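Local coordinates for protein cytochrome P450 (Novosphingobium aromaticivorans, PDB 3OFT) that is a cytochrome P450 of the CYP101 family, a mostly helical single-chain protein that carries a protoporphyrin IX haem with its iron, at residues V117-R129 against M353-P367. Sequence-based numbering, arbitrary orientation.
Sequences VQAVARKLMESLR and MEVIVFLREWLGGMP
Met-353 reaches Val-117 with the end of its side chain: the chain bends at its second and third torsions, and CE comes to rest 3.7 Å from Val-117 CG2. Glu-354, which touches the haem, brings CG near Val-117 CG1. One turn on from Met-353, the two methyls of Val-357 divide the work. CG1 packs on Ala-121 CB and Val-117 CG1, while CG2 lies against Gln-118, 3.5 Å from its OE1. Arg-360 CD comes near the same amide. Next is Glu-361, a knob in the hole made by Gln-118, Ala-121, Arg-122 and Met-125. Bent at chi2, it offers OE1 to Gln-118 NE2 for a nearly straight hydrogen bond (2.9 Å, 172°) on the anti lone pair. OE2 rests on the aliphatic part of Arg-122, 3.2 Å from CB; no N-H of Arg-122 points at it, NE going to Glu-126, but a water donating to OE1 bridges weakly to Arg-122 NH1, and the nearby charge probably steadies the carboxylate. These are helices D (107-128) and L (348-365) of the P450 fold, which with E (144-152) and I (221-252) form its core four-helix bundle; the segments' axes cross at -37°, running broadly the same way. Trp-362 follows, CE3 3.7 Å from Met-125 CG, its ring between Met-366 CG and Phe-358 CZ on opposite faces. Gly-365 lets Met-125 CE settle close to its CA, and its O accepts a hydrogen bond from Arg-129 NH1 (2.9 Å), lying near the guanidinium plane at its edge. Past the helix end, Met-366 and Met-125 run antiparallel, CG against CG, and Met-366 SD sits beside Met-125 SD and 3.8 Å from Arg-129 CB.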
loop_
_atom_site.group_PDB
_atom_site.type_symbol
_atom_site.label_atom_id
_atom_site.label_comp_id
_atom_site.label_asym_id
_atom_site.label_seq_id
_atom_site.Cartn_x
_atom_site.Cartn_y
_atom_site.Cartn_z
ATOM N N VAL A 117 -18.426 -5.719 -0.604
ATOM C CA VAL A 117 -17.033 -6.052 -0.246
ATOM C C VAL A 117 -17.017 -7.054 0.911
ATOM O O VAL A 117 -16.268 -8.028 0.880
ATOM C CB VAL A 117 -16.183 -4.781 0.005
ATOM C CG1 VAL A 117 -14.723 -5.102 0.429
ATOM C CG2 VAL A 117 -16.155 -3.953 -1.243
ATOM N N GLN A 118 -17.878 -6.852 1.904
ATOM C CA GLN A 118 -18.009 -7.847 2.978
ATOM C C GLN A 118 -18.391 -9.217 2.441
ATOM O O GLN A 118 -17.870 -10.229 2.897
ATOM C CB GLN A 118 -18.988 -7.376 4.064
ATOM C CG GLN A 118 -18.807 -8.139 5.428
ATOM C CD GLN A 118 -19.401 -7.406 6.647
ATOM O OE1 GLN A 118 -19.551 -6.170 6.651
ATOM N NE2 GLN A 118 -19.714 -8.173 7.695
ATOM N N ALA A 119 -19.312 -9.277 1.486
ATOM C CA ALA A 119 -19.707 -10.579 0.926
ATOM C C ALA A 119 -18.529 -11.329 0.230
ATOM O O ALA A 119 -18.408 -12.565 0.283
ATOM C CB ALA A 119 -20.877 -10.409 -0.021
ATOM N N VAL A 120 -17.659 -10.561 -0.421
ATOM C CA VAL A 120 -16.451 -11.112 -1.043
ATOM C C VAL A 120 -15.496 -11.699 0.014
ATOM O O VAL A 120 -14.994 -12.829 -0.152
ATOM C CB VAL A 120 -15.709 -10.018 -1.861
ATOM C CG1 VAL A 120 -14.293 -10.459 -2.173
ATOM C CG2 VAL A 120 -16.463 -9.748 -3.107
ATOM N N ALA A 121 -15.239 -10.943 1.082
ATOM C CA ALA A 121 -14.387 -11.446 2.175
ATOM C C ALA A 121 -15.009 -12.696 2.804
ATOM O O ALA A 121 -14.312 -13.689 3.074
ATOM C CB ALA A 121 -14.156 -10.347 3.247
ATOM N N ARG A 122 -16.329 -12.679 2.988
ATOM C CA ARG A 122 -17.010 -13.824 3.611
ATOM C C ARG A 122 -16.920 -15.079 2.770
ATOM O O ARG A 122 -16.649 -16.178 3.295
ATOM C CB ARG A 122 -18.478 -13.494 3.957
ATOM C CG ARG A 122 -19.268 -14.723 4.493
ATOM C CD ARG A 122 -20.672 -14.279 4.921
ATOM N NE ARG A 122 -21.327 -15.297 5.737
ATOM C CZ ARG A 122 -22.414 -15.075 6.474
ATOM N NH1 ARG A 122 -22.993 -13.878 6.480
ATOM N NH2 ARG A 122 -22.928 -16.054 7.204
ATOM N N LYS A 123 -17.158 -14.931 1.466
ATOM C CA LYS A 123 -17.080 -16.056 0.537
ATOM C C LYS A 123 -15.667 -16.663 0.577
ATOM O O LYS A 123 -15.513 -17.879 0.558
ATOM C CB LYS A 123 -17.438 -15.599 -0.890
ATOM C CG LYS A 123 -17.501 -16.712 -1.939
ATOM C CD LYS A 123 -17.726 -16.157 -3.348
ATOM C CE LYS A 123 -18.108 -17.282 -4.341
ATOM N NZ LYS A 123 -18.659 -16.731 -5.619
ATOM N N LEU A 124 -14.637 -15.824 0.633
ATOM C CA LEU A 124 -13.257 -16.334 0.596
ATOM C C LEU A 124 -12.867 -17.015 1.911
ATOM O O LEU A 124 -12.242 -18.107 1.911
ATOM C CB LEU A 124 -12.286 -15.188 0.216
ATOM C CG LEU A 124 -10.801 -15.544 0.017
ATOM C CD1 LEU A 124 -10.591 -16.589 -1.045
ATOM C CD2 LEU A 124 -10.028 -14.274 -0.303
ATOM N N MET A 125 -13.246 -16.395 3.034
ATOM C CA MET A 125 -13.103 -17.017 4.336
ATOM C C MET A 125 -13.778 -18.392 4.404
ATOM O O MET A 125 -13.182 -19.390 4.897
ATOM C CB MET A 125 -13.626 -16.080 5.433
ATOM C CG MET A 125 -13.494 -16.587 6.831
ATOM S SD MET A 125 -14.871 -17.674 7.315
ATOM C CE MET A 125 -16.253 -16.497 7.249
ATOM N N GLU A 126 -15.020 -18.455 3.961
ATOM C CA GLU A 126 -15.754 -19.745 4.002
ATOM C C GLU A 126 -15.167 -20.876 3.156
ATOM O O GLU A 126 -15.323 -22.039 3.487
ATOM C CB GLU A 126 -17.206 -19.541 3.647
ATOM C CG GLU A 126 -17.994 -18.867 4.773
ATOM C CD GLU A 126 -19.382 -18.437 4.303
ATOM O OE1 GLU A 126 -19.676 -18.556 3.089
ATOM O OE2 GLU A 126 -20.161 -17.959 5.151
ATOM N N SER A 127 -14.516 -20.524 2.055
ATOM C CA SER A 127 -13.806 -21.468 1.207
ATOM C C SER A 127 -12.583 -22.060 1.943
ATOM O O SER A 127 -12.213 -23.203 1.671
ATOM C CB SER A 127 -13.384 -20.794 -0.109
ATOM O OG SER A 127 -12.137 -20.106 0.019
ATOM N N LEU A 128 -11.972 -21.308 2.871
ATOM C CA LEU A 128 -10.791 -21.805 3.570
ATOM C C LEU A 128 -11.084 -22.492 4.903
ATOM O O LEU A 128 -10.371 -23.428 5.294
ATOM C CB LEU A 128 -9.760 -20.680 3.812
ATOM C CG LEU A 128 -9.299 -19.891 2.595
ATOM C CD1 LEU A 128 -8.400 -18.740 3.122
ATOM C CD2 LEU A 128 -8.555 -20.808 1.608
ATOM N N ARG A 129 -12.138 -22.054 5.578
ATOM C CA ARG A 129 -12.456 -22.542 6.944
ATOM C C ARG A 129 -12.423 -24.090 7.142
ATOM O O ARG A 129 -11.872 -24.560 8.145
ATOM C CB ARG A 129 -13.809 -21.969 7.427
ATOM C CG ARG A 129 -14.144 -22.292 8.916
ATOM C CD ARG A 129 -15.387 -21.556 9.388
ATOM N NE ARG A 129 -16.520 -21.766 8.493
ATOM C CZ ARG A 129 -17.544 -20.929 8.329
ATOM N NH1 ARG A 129 -17.613 -19.756 8.976
ATOM N NH2 ARG A 129 -18.519 -21.273 7.492
ATOM N N MET A 353 -12.076 0.471 5.219
ATOM C CA MET A 353 -13.268 -0.370 5.085
ATOM C C MET A 353 -12.913 -1.827 4.780
ATOM O O MET A 353 -13.525 -2.749 5.324
ATOM C CB MET A 353 -14.234 0.204 4.016
ATOM C CG MET A 353 -15.599 -0.551 3.833
ATOM S SD MET A 353 -15.441 -1.952 2.685
ATOM C CE MET A 353 -15.729 -1.094 1.119
ATOM N N GLU A 354 -11.962 -2.047 3.888
ATOM C CA GLU A 354 -11.529 -3.417 3.594
ATOM C C GLU A 354 -10.946 -4.111 4.841
ATOM O O GLU A 354 -11.233 -5.296 5.083
ATOM C CB GLU A 354 -10.480 -3.412 2.496
ATOM C CG GLU A 354 -11.040 -2.954 1.143
ATOM C CD GLU A 354 -9.923 -2.820 0.072
ATOM O OE1 GLU A 354 -9.937 -3.535 -0.915
ATOM O OE2 GLU A 354 -9.009 -1.987 0.224
ATOM N N VAL A 355 -10.137 -3.390 5.614
ATOM C CA VAL A 355 -9.547 -3.986 6.835
ATOM C C VAL A 355 -10.659 -4.286 7.859
ATOM O O VAL A 355 -10.668 -5.373 8.480
ATOM C CB VAL A 355 -8.454 -3.097 7.465
ATOM C CG1 VAL A 355 -8.046 -3.627 8.906
ATOM C CG2 VAL A 355 -7.232 -3.040 6.525
ATOM N N ILE A 356 -11.562 -3.332 8.048
ATOM C CA ILE A 356 -12.742 -3.559 8.950
ATOM C C ILE A 356 -13.587 -4.759 8.504
ATOM O O ILE A 356 -13.959 -5.620 9.296
ATOM C CB ILE A 356 -13.620 -2.281 9.033
ATOM C CG1 ILE A 356 -12.878 -1.212 9.857
ATOM C CG2 ILE A 356 -15.040 -2.615 9.580
ATOM C CD1 ILE A 356 -13.481 0.242 9.746
ATOM N N VAL A 357 -13.874 -4.848 7.221
ATOM C CA VAL A 357 -14.694 -5.951 6.739
ATOM C C VAL A 357 -13.980 -7.317 6.897
ATOM O O VAL A 357 -14.607 -8.360 7.216
ATOM C CB VAL A 357 -15.128 -5.552 5.304
ATOM C CG1 VAL A 357 -14.733 -6.526 4.194
ATOM C CG2 VAL A 357 -16.548 -4.995 5.329
ATOM N N PHE A 358 -12.665 -7.290 6.682
ATOM C CA PHE A 358 -11.830 -8.457 6.932
ATOM C C PHE A 358 -11.907 -8.917 8.385
ATOM O O PHE A 358 -12.144 -10.104 8.666
ATOM C CB PHE A 358 -10.362 -8.205 6.526
ATOM C CG PHE A 358 -9.456 -9.278 7.020
ATOM C CD1 PHE A 358 -9.539 -10.559 6.478
ATOM C CD2 PHE A 358 -8.598 -9.054 8.085
ATOM C CE1 PHE A 358 -8.791 -11.575 6.973
ATOM C CE2 PHE A 358 -7.830 -10.078 8.595
ATOM C CZ PHE A 358 -7.921 -11.344 8.037
ATOM N N LEU A 359 -11.748 -7.975 9.311
ATOM C CA LEU A 359 -11.830 -8.289 10.727
ATOM C C LEU A 359 -13.219 -8.824 11.054
ATOM O O LEU A 359 -13.349 -9.794 11.777
ATOM C CB LEU A 359 -11.522 -7.052 11.582
ATOM C CG LEU A 359 -10.057 -6.574 11.529
ATOM C CD1 LEU A 359 -9.855 -5.173 12.108
ATOM C CD2 LEU A 359 -9.181 -7.584 12.263
ATOM N N ARG A 360 -14.264 -8.205 10.520
ATOM C CA ARG A 360 -15.615 -8.639 10.874
ATOM C C ARG A 360 -15.823 -10.075 10.414
ATOM O O ARG A 360 -16.356 -10.912 11.151
ATOM C CB ARG A 360 -16.687 -7.769 10.212
ATOM C CG ARG A 360 -16.821 -6.415 10.817
ATOM C CD ARG A 360 -18.016 -5.630 10.209
ATOM N NE ARG A 360 -17.888 -4.262 10.700
ATOM C CZ ARG A 360 -18.006 -3.889 11.987
ATOM N NH1 ARG A 360 -18.324 -4.766 12.946
ATOM N NH2 ARG A 360 -17.824 -2.618 12.334
ATOM N N GLU A 361 -15.428 -10.362 9.195
ATOM C CA GLU A 361 -15.696 -11.690 8.658
ATOM C C GLU A 361 -14.790 -12.768 9.176
ATOM O O GLU A 361 -15.277 -13.888 9.434
ATOM C CB GLU A 361 -15.706 -11.675 7.134
ATOM C CG GLU A 361 -16.960 -11.031 6.561
ATOM C CD GLU A 361 -18.273 -11.705 7.020
ATOM O OE1 GLU A 361 -19.242 -10.969 7.304
ATOM O OE2 GLU A 361 -18.332 -12.950 7.081
ATOM N N TRP A 362 -13.497 -12.455 9.332
ATOM C CA TRP A 362 -12.508 -13.448 9.770
ATOM C C TRP A 362 -12.716 -13.830 11.217
ATOM O O TRP A 362 -12.787 -15.037 11.560
ATOM C CB TRP A 362 -11.063 -12.938 9.573
ATOM C CG TRP A 362 -9.975 -13.999 9.701
ATOM C CD1 TRP A 362 -9.136 -14.200 10.766
ATOM C CD2 TRP A 362 -9.609 -14.970 8.720
ATOM N NE1 TRP A 362 -8.274 -15.255 10.507
ATOM C CE2 TRP A 362 -8.548 -15.738 9.255
ATOM C CE3 TRP A 362 -10.100 -15.286 7.451
ATOM C CZ2 TRP A 362 -7.964 -16.812 8.562
ATOM C CZ3 TRP A 362 -9.499 -16.330 6.750
ATOM C CH2 TRP A 362 -8.437 -17.080 7.314
ATOM N N LEU A 363 -12.815 -12.813 12.070
ATOM C CA LEU A 363 -13.127 -13.028 13.477
ATOM C C LEU A 363 -14.506 -13.618 13.711
ATOM O O LEU A 363 -14.651 -14.484 14.560
ATOM C CB LEU A 363 -12.969 -11.725 14.262
ATOM C CG LEU A 363 -11.520 -11.240 14.349
ATOM C CD1 LEU A 363 -11.453 -9.802 14.881
ATOM C CD2 LEU A 363 -10.704 -12.129 15.232
ATOM N N GLY A 364 -15.515 -13.123 12.997
ATOM C CA GLY A 364 -16.876 -13.602 13.147
ATOM C C GLY A 364 -17.060 -15.022 12.633
ATOM O O GLY A 364 -17.793 -15.814 13.235
ATOM N N GLY A 365 -16.385 -15.368 11.547
ATOM C CA GLY A 365 -16.583 -16.672 10.908
ATOM C C GLY A 365 -15.603 -17.769 11.291
ATOM O O GLY A 365 -15.920 -18.959 11.202
ATOM N N MET A 366 -14.421 -17.388 11.746
ATOM C CA MET A 366 -13.363 -18.360 12.050
ATOM C C MET A 366 -13.318 -18.683 13.540
ATOM O O MET A 366 -13.588 -17.802 14.395
ATOM C CB MET A 366 -11.981 -17.846 11.589
ATOM C CG MET A 366 -11.884 -17.629 10.070
ATOM S SD MET A 366 -11.844 -19.191 9.123
ATOM C CE MET A 366 -10.249 -19.758 9.687
ATOM N N PRO A 367 -12.974 -19.938 13.873
ATOM C CA PRO A 367 -12.686 -20.211 15.280
ATOM C C PRO A 367 -11.369 -19.588 15.661
ATOM O O PRO A 367 -10.749 -18.914 14.842
ATOM C CB PRO A 367 -12.548 -21.740 15.329
ATOM C CG PRO A 367 -12.144 -22.139 13.972
ATOM C CD PRO A 367 -12.837 -21.133 13.020
HETATM O O HOH W 1 -21.718 -11.303 6.729
#